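Local atomic coordinates of polyhedrin (Operophtera brumata cypovirus 19, PDB entry 5A99), a protein that forms the crystalline matrix of cypovirus polyhedra, the occlusion bodies that probably embed and protect virus particles outside the insect host. Residues A[109-115]-A[168-174]; A[123-129]-A[184-190]; A[157-161]-A[237-241]; A[45-51]-A[217-223]. All blocks are in the same frame, centred on the assembly; numbering follows the deposited sequence.

Interaction 1. Residues A[109-115]-A[168-174]; sequences VSFQFIV and WSYVGKF
The first torsion of Phe111 (chi1 73°) sets CG between its own backbone N and carbonyl carbon, and the ring folds across onto Gly172 of the facing strand. One ring face lies over the glycine backbone, with Phe111 CE2 3.5 Å from Gly172 CA. Tyr170 lies at the Phe111 ring edge, its CD2 3.9 Å from Phe111 CE1. At the other end comes Phe174. Its CZ is 3.5 Å from Phe111 CD2, and the two ring planes are inclined at 44°.

The opposite face of the sheet, with Gln112, Ser169 and Val171, is more polar. Gln112 is extended, with CG anti to the backbone N, and reaches Ser169. Ser169 OG gives a hydrogen bond of 2.7 Å to Gln112 OE1, tilted out of the amide plane. Gln112 NE2 is held by Tyr40 OH and by Arg241 O, and these bonds should fix the rotation of the amide. Val171 runs alongside the same chain, its CG1 3.7 Å from Gln112 CB.

The backbones are joined as antiparallel strands. Phe111 pairs with Gly172, Phe113 with Tyr170 and Val115 with Trp168, each through two hydrogen bonds. The bond from Phe113 N to Tyr170 O is short, 2.6 Å, and nearly straight. Beyond Phe111 and Gly172, at the Ser110 end, Phe174 N bonds to Val109 O.

Val109 and Ser110 both face Tyr40 of strand 33-40, a classic beta bulge. Phe111 and Phe113 meet Phe126 of the three-stranded sheet. Such an apolar layer between two sheets is characteristic of a beta sandwich.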
# COMPACT_ATOMS: atom_id res chain seq x y z
N VAL A 109 -8.68 -6.76 22.39
CA VAL A 109 -9.56 -7.72 23.02
C VAL A 109 -10.65 -8.18 22.05
O VAL A 109 -11.04 -9.34 22.02
CB VAL A 109 -10.24 -7.10 24.25
CG1 VAL A 109 -11.15 -8.10 24.93
CG2 VAL A 109 -9.19 -6.60 25.21
N SER A 110 -11.13 -7.24 21.25
CA SER A 110 -12.26 -7.52 20.38
C SER A 110 -12.32 -6.43 19.33
O SER A 110 -11.51 -5.49 19.34
CB SER A 110 -13.56 -7.56 21.18
OG SER A 110 -13.89 -6.25 21.64
N PHE A 111 -13.26 -6.57 18.41
CA PHE A 111 -13.37 -5.65 17.29
C PHE A 111 -14.83 -5.35 16.94
O PHE A 111 -15.75 -6.10 17.29
CB PHE A 111 -12.69 -6.27 16.06
CG PHE A 111 -13.47 -7.40 15.44
CD1 PHE A 111 -14.48 -7.14 14.53
CD2 PHE A 111 -13.22 -8.72 15.80
CE1 PHE A 111 -15.22 -8.17 13.98
CE2 PHE A 111 -13.96 -9.76 15.23
CZ PHE A 111 -14.95 -9.48 14.32
N GLN A 112 -15.04 -4.23 16.25
CA GLN A 112 -16.29 -3.98 15.55
C GLN A 112 -15.95 -3.51 14.13
O GLN A 112 -15.14 -2.60 13.93
CB GLN A 112 -17.16 -2.94 16.28
CG GLN A 112 -18.35 -2.46 15.44
CD GLN A 112 -19.39 -1.66 16.22
OE1 GLN A 112 -20.51 -1.44 15.75
NE2 GLN A 112 -19.02 -1.18 17.40
N PHE A 113 -16.54 -4.18 13.14
CA PHE A 113 -16.32 -3.83 11.74
C PHE A 113 -17.60 -3.22 11.21
O PHE A 113 -18.68 -3.81 11.33
CB PHE A 113 -15.92 -5.09 10.96
CG PHE A 113 -15.69 -4.86 9.49
CD1 PHE A 113 -14.67 -4.03 9.05
CD2 PHE A 113 -16.50 -5.48 8.55
CE1 PHE A 113 -14.44 -3.83 7.70
CE2 PHE A 113 -16.28 -5.28 7.19
CZ PHE A 113 -15.25 -4.45 6.77
N ILE A 114 -17.49 -2.01 10.66
CA ILE A 114 -18.64 -1.27 10.16
C ILE A 114 -18.42 -0.77 8.74
O ILE A 114 -17.42 -0.11 8.44
CB ILE A 114 -18.99 -0.04 11.05
CG1 ILE A 114 -19.12 -0.47 12.51
CG2 ILE A 114 -20.29 0.62 10.58
CD1 ILE A 114 -18.92 0.66 13.47
N VAL A 115 -19.37 -1.11 7.87
CA VAL A 115 -19.39 -0.61 6.51
C VAL A 115 -20.58 0.33 6.39
O VAL A 115 -21.65 0.07 6.94
CB VAL A 115 -19.48 -1.74 5.47
CG1 VAL A 115 -18.22 -2.60 5.53
CG2 VAL A 115 -20.73 -2.58 5.69
N TRP A 168 -23.74 -1.06 8.44
CA TRP A 168 -23.86 -2.42 8.92
C TRP A 168 -22.67 -2.80 9.82
O TRP A 168 -21.50 -2.51 9.51
CB TRP A 168 -23.96 -3.37 7.73
CG TRP A 168 -25.20 -3.16 6.93
CD1 TRP A 168 -26.35 -3.88 6.99
CD2 TRP A 168 -25.42 -2.14 5.93
NE1 TRP A 168 -27.27 -3.39 6.11
CE2 TRP A 168 -26.73 -2.33 5.44
CE3 TRP A 168 -24.65 -1.11 5.41
CZ2 TRP A 168 -27.28 -1.51 4.45
CZ3 TRP A 168 -25.19 -0.29 4.44
CH2 TRP A 168 -26.50 -0.50 3.97
N SER A 169 -22.99 -3.45 10.93
CA SER A 169 -22.01 -3.73 11.97
C SER A 169 -21.83 -5.21 12.30
O SER A 169 -22.81 -5.96 12.44
CB SER A 169 -22.39 -2.97 13.23
OG SER A 169 -21.69 -3.45 14.35
N TYR A 170 -20.58 -5.60 12.45
CA TYR A 170 -20.19 -6.95 12.81
C TYR A 170 -19.17 -6.86 13.95
O TYR A 170 -18.26 -6.02 13.91
CB TYR A 170 -19.57 -7.64 11.60
CG TYR A 170 -19.33 -9.11 11.72
CD1 TYR A 170 -20.39 -10.00 11.84
CD2 TYR A 170 -18.04 -9.64 11.68
CE1 TYR A 170 -20.17 -11.38 11.93
CE2 TYR A 170 -17.81 -10.99 11.78
CZ TYR A 170 -18.87 -11.86 11.91
OH TYR A 170 -18.64 -13.21 12.00
N VAL A 171 -19.33 -7.70 14.97
CA VAL A 171 -18.42 -7.69 16.10
C VAL A 171 -17.98 -9.09 16.51
O VAL A 171 -18.64 -10.10 16.22
CB VAL A 171 -19.05 -6.97 17.34
CG1 VAL A 171 -19.62 -5.62 16.94
CG2 VAL A 171 -20.12 -7.82 17.99
N GLY A 172 -16.85 -9.15 17.20
CA GLY A 172 -16.34 -10.42 17.68
C GLY A 172 -15.19 -10.24 18.64
O GLY A 172 -14.62 -9.15 18.74
N LYS A 173 -14.84 -11.32 19.35
CA LYS A 173 -13.74 -11.32 20.30
C LYS A 173 -12.52 -12.06 19.76
O LYS A 173 -12.63 -13.12 19.14
CB LYS A 173 -14.19 -12.00 21.61
CG LYS A 173 -15.24 -11.22 22.41
CD LYS A 173 -15.50 -11.91 23.76
CE LYS A 173 -16.57 -11.22 24.57
NZ LYS A 173 -16.89 -11.98 25.82
N PHE A 174 -11.34 -11.49 20.02
CA PHE A 174 -10.10 -12.19 19.72
C PHE A 174 -9.71 -13.07 20.91
O PHE A 174 -8.65 -12.88 21.52
CB PHE A 174 -8.98 -11.21 19.42
CG PHE A 174 -9.27 -10.25 18.30
CD1 PHE A 174 -9.33 -10.69 16.98
CD2 PHE A 174 -9.45 -8.90 18.56
CE1 PHE A 174 -9.58 -9.80 15.96
CE2 PHE A 174 -9.70 -8.01 17.55
CZ PHE A 174 -9.76 -8.46 16.24

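Interaction 2. Residues A[123-129]-A[184-190]; sequences SVWFRVN and VISFAVQ
Phe126 packs closely against Phe187 and Ile185. Its CD1 is 3.8 Å from Phe187 CB, and its CE1 is 3.9 Å from Ile185 CG2. Val124 and Val189 lie side by side on the same flank, with their CG2 atoms 3.7 Å apart. The Phe113 ring stacks on Phe126, so this face is tightly filled.

The segments form an antiparallel pair in the three-stranded sheet, whose apolar face packs on the six-stranded sheet as in a beta sandwich. Within the chain, strand 184-190 is central and 125-129 is an edge strand. At Asn129 the bond from N to Val184 O is weak, but Val184 N donates well to Asn129 O.

The face with Trp125, Arg127 and Ser186 is more polar and holds a water, and the second subunit closes it. Ser186 CB touches the indole, 3.7 Å from Trp125 CH2. A water donates to Arg127 O and to Ser186 OG (2.9 Å). It accepts from Arg127 NE (3.0 Å). Asp214 of the second subunit forms a salt bridge with Arg127, and its backbone O bonds to Ser186 OG. Tyr32 of that subunit bonds to Arg127 NH1. Gln190 N points almost straight at Ser123 OG (2.9 Å), which also bonds to Asp120 O.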
# COMPACT_ATOMS: atom_id res chain seq x y z
N SER A 123 -20.65 -8.04 -1.43
CA SER A 123 -19.21 -7.89 -1.56
C SER A 123 -18.53 -7.77 -0.19
O SER A 123 -17.31 -7.76 -0.09
CB SER A 123 -18.87 -6.67 -2.42
OG SER A 123 -19.03 -5.46 -1.69
N VAL A 124 -19.32 -7.67 0.87
CA VAL A 124 -18.71 -7.46 2.18
C VAL A 124 -18.03 -8.74 2.68
O VAL A 124 -18.68 -9.76 2.93
CB VAL A 124 -19.73 -6.96 3.22
CG1 VAL A 124 -19.06 -6.85 4.56
CG2 VAL A 124 -20.31 -5.62 2.79
N TRP A 125 -16.71 -8.67 2.81
CA TRP A 125 -15.88 -9.83 3.10
C TRP A 125 -14.92 -9.46 4.21
O TRP A 125 -14.30 -8.41 4.19
CB TRP A 125 -15.14 -10.25 1.83
CG TRP A 125 -14.11 -11.31 2.04
CD1 TRP A 125 -14.33 -12.65 2.18
CD2 TRP A 125 -12.68 -11.13 2.10
NE1 TRP A 125 -13.14 -13.31 2.34
CE2 TRP A 125 -12.11 -12.41 2.29
CE3 TRP A 125 -11.84 -10.02 2.01
CZ2 TRP A 125 -10.74 -12.61 2.39
CZ3 TRP A 125 -10.46 -10.23 2.11
CH2 TRP A 125 -9.93 -11.50 2.30
N PHE A 126 -14.78 -10.34 5.20
CA PHE A 126 -14.04 -10.02 6.40
C PHE A 126 -13.43 -11.31 6.94
O PHE A 126 -14.14 -12.28 7.17
CB PHE A 126 -14.99 -9.37 7.42
CG PHE A 126 -14.34 -8.98 8.71
CD1 PHE A 126 -13.68 -7.76 8.83
CD2 PHE A 126 -14.38 -9.82 9.80
CE1 PHE A 126 -13.07 -7.41 10.02
CE2 PHE A 126 -13.77 -9.48 10.99
CZ PHE A 126 -13.12 -8.28 11.10
N ARG A 127 -12.11 -11.32 7.12
CA ARG A 127 -11.41 -12.54 7.52
C ARG A 127 -10.31 -12.24 8.51
O ARG A 127 -9.38 -11.49 8.21
CB ARG A 127 -10.80 -13.24 6.28
CG ARG A 127 -10.15 -14.61 6.57
CD ARG A 127 -9.46 -15.14 5.35
NE ARG A 127 -8.38 -14.23 4.95
CZ ARG A 127 -7.80 -14.22 3.76
NH1 ARG A 127 -8.19 -15.05 2.81
NH2 ARG A 127 -6.82 -13.36 3.51
N VAL A 128 -10.43 -12.82 9.70
CA VAL A 128 -9.37 -12.74 10.69
C VAL A 128 -8.52 -13.99 10.56
O VAL A 128 -8.94 -15.08 10.95
CB VAL A 128 -9.94 -12.65 12.13
CG1 VAL A 128 -8.81 -12.46 13.14
CG2 VAL A 128 -10.93 -11.51 12.25
N ASN A 129 -7.35 -13.86 9.95
CA ASN A 129 -6.40 -14.95 9.94
C ASN A 129 -5.65 -15.03 11.27
O ASN A 129 -5.69 -14.10 12.08
CB ASN A 129 -5.38 -14.77 8.81
CG ASN A 129 -5.86 -15.35 7.49
OD1 ASN A 129 -6.91 -16.00 7.42
ND2 ASN A 129 -5.09 -15.13 6.44
N VAL A 184 -4.61 -11.34 12.25
CA VAL A 184 -4.27 -10.62 11.03
C VAL A 184 -5.65 -10.36 10.40
O VAL A 184 -6.52 -11.23 10.45
CB VAL A 184 -3.42 -11.46 10.08
CG1 VAL A 184 -3.47 -10.89 8.66
CG2 VAL A 184 -1.96 -11.55 10.58
N ILE A 185 -5.88 -9.18 9.86
CA ILE A 185 -7.22 -8.86 9.40
C ILE A 185 -7.27 -8.35 7.97
O ILE A 185 -6.55 -7.42 7.60
CB ILE A 185 -7.90 -7.85 10.33
CG1 ILE A 185 -8.19 -8.50 11.69
CG2 ILE A 185 -9.20 -7.36 9.74
CD1 ILE A 185 -8.58 -7.51 12.75
N SER A 186 -8.11 -9.01 7.16
CA SER A 186 -8.37 -8.64 5.77
C SER A 186 -9.87 -8.34 5.57
O SER A 186 -10.72 -9.04 6.12
CB SER A 186 -7.93 -9.76 4.83
OG SER A 186 -6.60 -10.16 5.11
N PHE A 187 -10.19 -7.31 4.80
CA PHE A 187 -11.57 -7.07 4.40
C PHE A 187 -11.69 -6.36 3.05
O PHE A 187 -10.72 -5.84 2.50
CB PHE A 187 -12.35 -6.35 5.51
CG PHE A 187 -11.81 -4.99 5.86
CD1 PHE A 187 -12.05 -3.91 5.04
CD2 PHE A 187 -11.08 -4.80 7.01
CE1 PHE A 187 -11.56 -2.65 5.35
CE2 PHE A 187 -10.59 -3.55 7.34
CZ PHE A 187 -10.83 -2.47 6.51
N ALA A 188 -12.90 -6.40 2.51
CA ALA A 188 -13.19 -5.77 1.24
C ALA A 188 -14.65 -5.44 1.18
O ALA A 188 -15.49 -6.09 1.80
CB ALA A 188 -12.83 -6.67 0.10
N VAL A 189 -14.95 -4.40 0.41
CA VAL A 189 -16.31 -4.02 0.13
C VAL A 189 -16.30 -3.04 -1.04
O VAL A 189 -15.41 -2.20 -1.14
CB VAL A 189 -17.00 -3.40 1.37
CG1 VAL A 189 -16.19 -2.25 1.93
CG2 VAL A 189 -18.41 -2.96 1.03
N GLN A 190 -17.29 -3.16 -1.93
CA GLN A 190 -17.45 -2.22 -3.04
C GLN A 190 -18.82 -1.56 -2.93
O GLN A 190 -19.71 -2.06 -2.22
CB GLN A 190 -17.32 -2.94 -4.39
CG GLN A 190 -18.43 -3.93 -4.67
CD GLN A 190 -18.42 -4.49 -6.09
OE1 GLN A 190 -17.54 -4.17 -6.90
NE2 GLN A 190 -19.41 -5.32 -6.40
O HOH W 1 -7.05 -12.39 6.85

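Interaction 3. Residues A[157-161]-A[237-241]; sequences RPIRY and QYLYR
The backbones of Ile159 and Leu239 pass at 6.7 Å between their CA atoms, and the two segments run in roughly opposed directions, 147° apart, joined through side chains. Residues 237-241 follow helix 225-236, which ends at Gln237 in a Schellman motif.

Ile159 lies in the middle. Its side chain slides past Leu239 in the opposite sense, with CG2 3.9 Å from Leu239 CB. Its CD1 reaches the backbone, 3.6 Å from Tyr240 N. Leu239 CD1 also touches Tyr161 CB.

Arg241 bends at its third torsion (chi3 -97°), which brings its guanidinium beside strand 157-161. NH2 donates to Pro158 O over 2.7 Å, and this oxygen lies in the guanidinium plane. Arg157 crosses above one face of that group. Its NH2 is 3.4 Å from Arg241 NH1, and the two planes are 39° apart.

At the other end Gln237 NE2 makes a weak hydrogen bond of 3.1 Å to Tyr161 OH. The amide and ring planes are nearly perpendicular. Gln237 OE1 accepts from Met141 N of the third subunit, so this end reaches a subunit interface.

Two arginines this close would normally repel each other. The salt bridge from Arg157 to Asp245 probably offsets part of the repulsion, and the bond to Pro158 O holds the Arg241 guanidinium in place.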
# COMPACT_ATOMS: atom_id res chain seq x y z
N ARG A 157 -25.51 -6.43 11.66
CA ARG A 157 -26.68 -5.76 12.18
C ARG A 157 -26.66 -4.33 11.68
O ARG A 157 -25.74 -3.56 11.97
CB ARG A 157 -26.73 -5.80 13.70
CG ARG A 157 -27.07 -7.17 14.27
CD ARG A 157 -27.12 -7.16 15.79
NE ARG A 157 -28.15 -6.26 16.30
CZ ARG A 157 -27.96 -5.37 17.28
NH1 ARG A 157 -26.77 -5.23 17.83
NH2 ARG A 157 -28.96 -4.61 17.70
N PRO A 158 -27.69 -3.97 10.91
CA PRO A 158 -27.77 -2.65 10.30
C PRO A 158 -27.96 -1.56 11.33
O PRO A 158 -28.45 -1.81 12.43
CB PRO A 158 -29.02 -2.75 9.42
CG PRO A 158 -29.31 -4.19 9.30
CD PRO A 158 -28.84 -4.81 10.56
N ILE A 159 -27.56 -0.35 10.96
CA ILE A 159 -27.80 0.84 11.76
C ILE A 159 -28.58 1.82 10.90
O ILE A 159 -28.24 2.05 9.73
CB ILE A 159 -26.49 1.50 12.22
CG1 ILE A 159 -25.63 0.51 13.01
CG2 ILE A 159 -26.79 2.75 13.07
CD1 ILE A 159 -24.23 1.03 13.31
N ARG A 160 -29.64 2.40 11.47
CA ARG A 160 -30.57 3.19 10.69
C ARG A 160 -30.39 4.69 10.92
O ARG A 160 -29.98 5.14 12.00
CB ARG A 160 -32.02 2.76 10.99
CG ARG A 160 -32.34 1.32 10.57
CD ARG A 160 -33.79 0.91 10.89
NE ARG A 160 -34.64 0.96 9.70
CZ ARG A 160 -35.12 -0.10 9.06
NH1 ARG A 160 -34.86 -1.33 9.49
NH2 ARG A 160 -35.87 0.07 7.98
N TYR A 161 -30.68 5.45 9.87
CA TYR A 161 -30.61 6.90 9.89
C TYR A 161 -31.83 7.40 9.14
O TYR A 161 -32.02 7.08 7.96
CB TYR A 161 -29.31 7.34 9.21
CG TYR A 161 -29.08 8.83 9.08
CD1 TYR A 161 -28.87 9.62 10.20
CD2 TYR A 161 -29.02 9.43 7.83
CE1 TYR A 161 -28.63 10.98 10.07
CE2 TYR A 161 -28.78 10.79 7.70
CZ TYR A 161 -28.58 11.56 8.82
OH TYR A 161 -28.35 12.91 8.67
N GLN A 237 -20.50 11.94 11.35
CA GLN A 237 -21.63 11.28 10.70
C GLN A 237 -21.30 9.85 10.29
O GLN A 237 -21.73 9.35 9.24
CB GLN A 237 -22.11 12.09 9.50
CG GLN A 237 -23.54 11.81 9.13
CD GLN A 237 -24.01 12.60 7.94
OE1 GLN A 237 -23.24 12.93 7.04
NE2 GLN A 237 -25.30 12.91 7.93
N TYR A 238 -20.50 9.18 11.12
CA TYR A 238 -20.23 7.76 10.97
C TYR A 238 -21.12 6.99 11.94
O TYR A 238 -21.00 7.13 13.16
CB TYR A 238 -18.77 7.47 11.28
CG TYR A 238 -17.83 7.95 10.21
CD1 TYR A 238 -18.07 7.66 8.88
CD2 TYR A 238 -16.71 8.71 10.54
CE1 TYR A 238 -17.22 8.09 7.90
CE2 TYR A 238 -15.85 9.16 9.55
CZ TYR A 238 -16.11 8.84 8.24
OH TYR A 238 -15.27 9.28 7.26
N LEU A 239 -22.04 6.21 11.38
CA LEU A 239 -22.97 5.42 12.19
C LEU A 239 -22.19 4.40 13.01
O LEU A 239 -21.20 3.84 12.55
CB LEU A 239 -24.02 4.76 11.28
CG LEU A 239 -24.87 5.74 10.48
CD1 LEU A 239 -25.91 5.03 9.62
CD2 LEU A 239 -25.55 6.75 11.41
N TYR A 240 -22.63 4.17 14.25
CA TYR A 240 -21.85 3.39 15.20
C TYR A 240 -22.73 2.79 16.28
O TYR A 240 -23.74 3.37 16.70
CB TYR A 240 -20.76 4.28 15.84
CG TYR A 240 -19.89 3.56 16.85
CD1 TYR A 240 -18.88 2.71 16.43
CD2 TYR A 240 -20.08 3.74 18.21
CE1 TYR A 240 -18.09 2.04 17.34
CE2 TYR A 240 -19.29 3.08 19.13
CZ TYR A 240 -18.30 2.23 18.68
OH TYR A 240 -17.49 1.57 19.58
N ARG A 241 -22.33 1.61 16.74
CA ARG A 241 -23.05 0.87 17.76
C ARG A 241 -22.17 0.72 19.00
O ARG A 241 -21.07 0.17 18.91
CB ARG A 241 -23.41 -0.50 17.19
CG ARG A 241 -24.68 -1.11 17.72
CD ARG A 241 -25.01 -2.39 16.93
NE ARG A 241 -25.98 -2.14 15.86
CZ ARG A 241 -27.20 -1.69 16.09
NH1 ARG A 241 -27.58 -1.47 17.34
NH2 ARG A 241 -28.04 -1.48 15.10

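Interaction 4. Residues A[45-51]-A[217-223]; sequences SLQIIRA and DLYAHYD
Ile49 lies over one face of the Tyr219 ring. This pair belongs to an antiparallel strand pairing at one edge of the six-stranded sheet, where 218-222 is the last strand within the chain. The two side chains run side by side, pointing the same way. Ile49 CG1 sits 3.8 Å from the ring centroid, a CH-pi contact only 15° off the normal. Ile49 CD1 reaches further along and lies 3.6 Å from Tyr219 OH. Gln47 comes to the edge of the same ring instead. Its OE1 is 3.6 Å from Tyr219 CD2, and its amide stands nearly perpendicular to the ring. Asn70 also bonds to Gln47 OE1, and Tyr219 OH bonds to Gln65 O.

On the opposite face Ile48 crosses Tyr222 at a slant, with its CD1 3.9 Å from Tyr222 CD2. Helix 225-236 packs over this face, touching Leu46, Ile48 and Tyr222. Arg50 bends at chi3, which brings its guanidinium beside Leu218. Leu218 CB lies over one face of the group, and CD1 is 3.9 Å from Arg50 NH2. The charged end bonds to Gln52, to Tyr232 and to Asn132 O of the third subunit.

His221 reaches back across the strands. With CG anti to the backbone N (chi1 -172°), ND1 donates to Leu46 O over 3.1 Å. The oxygen lies in the imidazole plane, but ND1 stands above the carbonyl plane. Tyr222 N approaches within that plane at 2.9 Å, so Leu46 O is gripped by two donors.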
# COMPACT_ATOMS: atom_id res chain seq x y z
N SER A 45 -9.29 1.49 25.79
CA SER A 45 -9.12 2.50 24.75
C SER A 45 -9.50 1.89 23.41
O SER A 45 -9.54 0.66 23.26
CB SER A 45 -7.68 3.06 24.74
OG SER A 45 -6.75 2.17 24.14
N LEU A 46 -9.81 2.74 22.43
CA LEU A 46 -10.12 2.28 21.09
C LEU A 46 -9.04 2.71 20.11
O LEU A 46 -8.57 3.85 20.14
CB LEU A 46 -11.45 2.85 20.58
CG LEU A 46 -12.75 2.16 20.97
CD1 LEU A 46 -12.96 2.25 22.49
CD2 LEU A 46 -13.91 2.79 20.22
N GLN A 47 -8.69 1.79 19.22
CA GLN A 47 -7.96 2.14 18.03
C GLN A 47 -8.91 2.00 16.83
O GLN A 47 -9.47 0.93 16.59
CB GLN A 47 -6.73 1.26 17.84
CG GLN A 47 -5.96 1.59 16.58
CD GLN A 47 -4.59 0.95 16.54
OE1 GLN A 47 -3.60 1.61 16.22
NE2 GLN A 47 -4.53 -0.34 16.83
N ILE A 48 -9.10 3.10 16.11
CA ILE A 48 -9.98 3.16 14.95
C ILE A 48 -9.16 3.23 13.68
O ILE A 48 -8.25 4.04 13.55
CB ILE A 48 -10.93 4.38 15.03
CG1 ILE A 48 -11.72 4.35 16.34
CG2 ILE A 48 -11.88 4.42 13.84
CD1 ILE A 48 -12.76 5.45 16.49
N ILE A 49 -9.47 2.33 12.75
CA ILE A 49 -8.87 2.36 11.42
C ILE A 49 -10.02 2.56 10.45
O ILE A 49 -10.95 1.76 10.41
CB ILE A 49 -8.13 1.04 11.12
CG1 ILE A 49 -6.98 0.84 12.10
CG2 ILE A 49 -7.58 1.04 9.71
CD1 ILE A 49 -6.30 -0.49 11.96
N ARG A 50 -9.98 3.67 9.71
CA ARG A 50 -10.97 3.91 8.67
C ARG A 50 -10.36 3.84 7.29
O ARG A 50 -9.40 4.55 6.97
CB ARG A 50 -11.65 5.27 8.82
CG ARG A 50 -12.74 5.48 7.77
CD ARG A 50 -13.42 6.83 7.90
NE ARG A 50 -12.67 7.93 7.29
CZ ARG A 50 -12.34 9.06 7.92
NH1 ARG A 50 -12.66 9.22 9.20
NH2 ARG A 50 -11.69 10.03 7.26
N ALA A 51 -10.97 3.00 6.47
CA ALA A 51 -10.68 2.96 5.04
C ALA A 51 -11.86 3.59 4.32
O ALA A 51 -13.01 3.48 4.76
CB ALA A 51 -10.50 1.55 4.59
N ASP A 217 -5.68 5.39 4.74
CA ASP A 217 -6.40 4.87 5.89
C ASP A 217 -6.14 5.83 7.04
O ASP A 217 -5.02 6.30 7.24
CB ASP A 217 -5.93 3.46 6.27
CG ASP A 217 -6.38 2.40 5.27
OD1 ASP A 217 -7.27 2.68 4.44
OD2 ASP A 217 -5.84 1.28 5.34
N LEU A 218 -7.19 6.13 7.80
CA LEU A 218 -7.04 6.98 8.97
C LEU A 218 -6.90 6.11 10.21
O LEU A 218 -7.68 5.19 10.41
CB LEU A 218 -8.25 7.90 9.12
CG LEU A 218 -8.22 8.85 10.33
CD1 LEU A 218 -8.91 10.18 10.01
CD2 LEU A 218 -8.88 8.20 11.51
N TYR A 219 -5.88 6.40 11.01
CA TYR A 219 -5.68 5.76 12.31
C TYR A 219 -5.98 6.76 13.42
O TYR A 219 -5.49 7.89 13.38
CB TYR A 219 -4.22 5.30 12.44
CG TYR A 219 -3.92 3.89 11.96
CD1 TYR A 219 -3.89 3.58 10.61
CD2 TYR A 219 -3.61 2.88 12.87
CE1 TYR A 219 -3.60 2.29 10.17
CE2 TYR A 219 -3.32 1.59 12.44
CZ TYR A 219 -3.31 1.30 11.09
OH TYR A 219 -3.01 0.01 10.68
N ALA A 220 -6.75 6.34 14.41
CA ALA A 220 -7.10 7.20 15.54
C ALA A 220 -7.09 6.41 16.84
O ALA A 220 -7.43 5.23 16.85
CB ALA A 220 -8.47 7.85 15.34
N HIS A 221 -6.74 7.09 17.93
CA HIS A 221 -6.69 6.49 19.25
C HIS A 221 -7.56 7.32 20.21
O HIS A 221 -7.35 8.53 20.37
CB HIS A 221 -5.23 6.43 19.73
CG HIS A 221 -5.03 5.67 21.01
ND1 HIS A 221 -5.99 4.84 21.54
CD2 HIS A 221 -3.97 5.61 21.84
CE1 HIS A 221 -5.53 4.31 22.67
NE2 HIS A 221 -4.30 4.76 22.87
N TYR A 222 -8.55 6.67 20.82
CA TYR A 222 -9.47 7.34 21.73
C TYR A 222 -9.44 6.73 23.14
O TYR A 222 -9.33 5.51 23.30
CB TYR A 222 -10.91 7.34 21.17
CG TYR A 222 -11.11 8.39 20.11
CD1 TYR A 222 -11.31 9.73 20.46
CD2 TYR A 222 -11.05 8.07 18.76
CE1 TYR A 222 -11.46 10.71 19.49
CE2 TYR A 222 -11.20 9.05 17.77
CZ TYR A 222 -11.41 10.37 18.15
OH TYR A 222 -11.57 11.36 17.20
N ASP A 223 -9.52 7.61 24.14
CA ASP A 223 -9.49 7.23 25.56
C ASP A 223 -10.36 6.00 25.87
O ASP A 223 -9.90 5.04 26.50
CB ASP A 223 -9.97 8.42 26.41
CG ASP A 223 -9.00 9.60 26.39
OD1 ASP A 223 -8.03 9.59 25.61
OD2 ASP A 223 -9.23 10.55 27.17

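In the fold
From the N terminus, the first contacting strand is 46-53, and its partner 218-222 arrives late, so interaction 4 closes the widest loop. Interactions 1 and 2 nest inside that loop. They cross each other, because strand 110-116 is followed by 125-129 before 164-173 and then 184-190 return to pair with them. Interaction 3 begins at 157-161 and ends beyond 222, so it crosses the other three. Interactions 1 and 4 join strands of the six-stranded sheet. Interaction 2 builds the smaller sheet, and the aromatic rings of Phe111, Phe113, Phe126 and Phe187 join the two. Interaction 3 ties the C-terminal segment to the larger sheet; with interaction 4 it touches the third subunit.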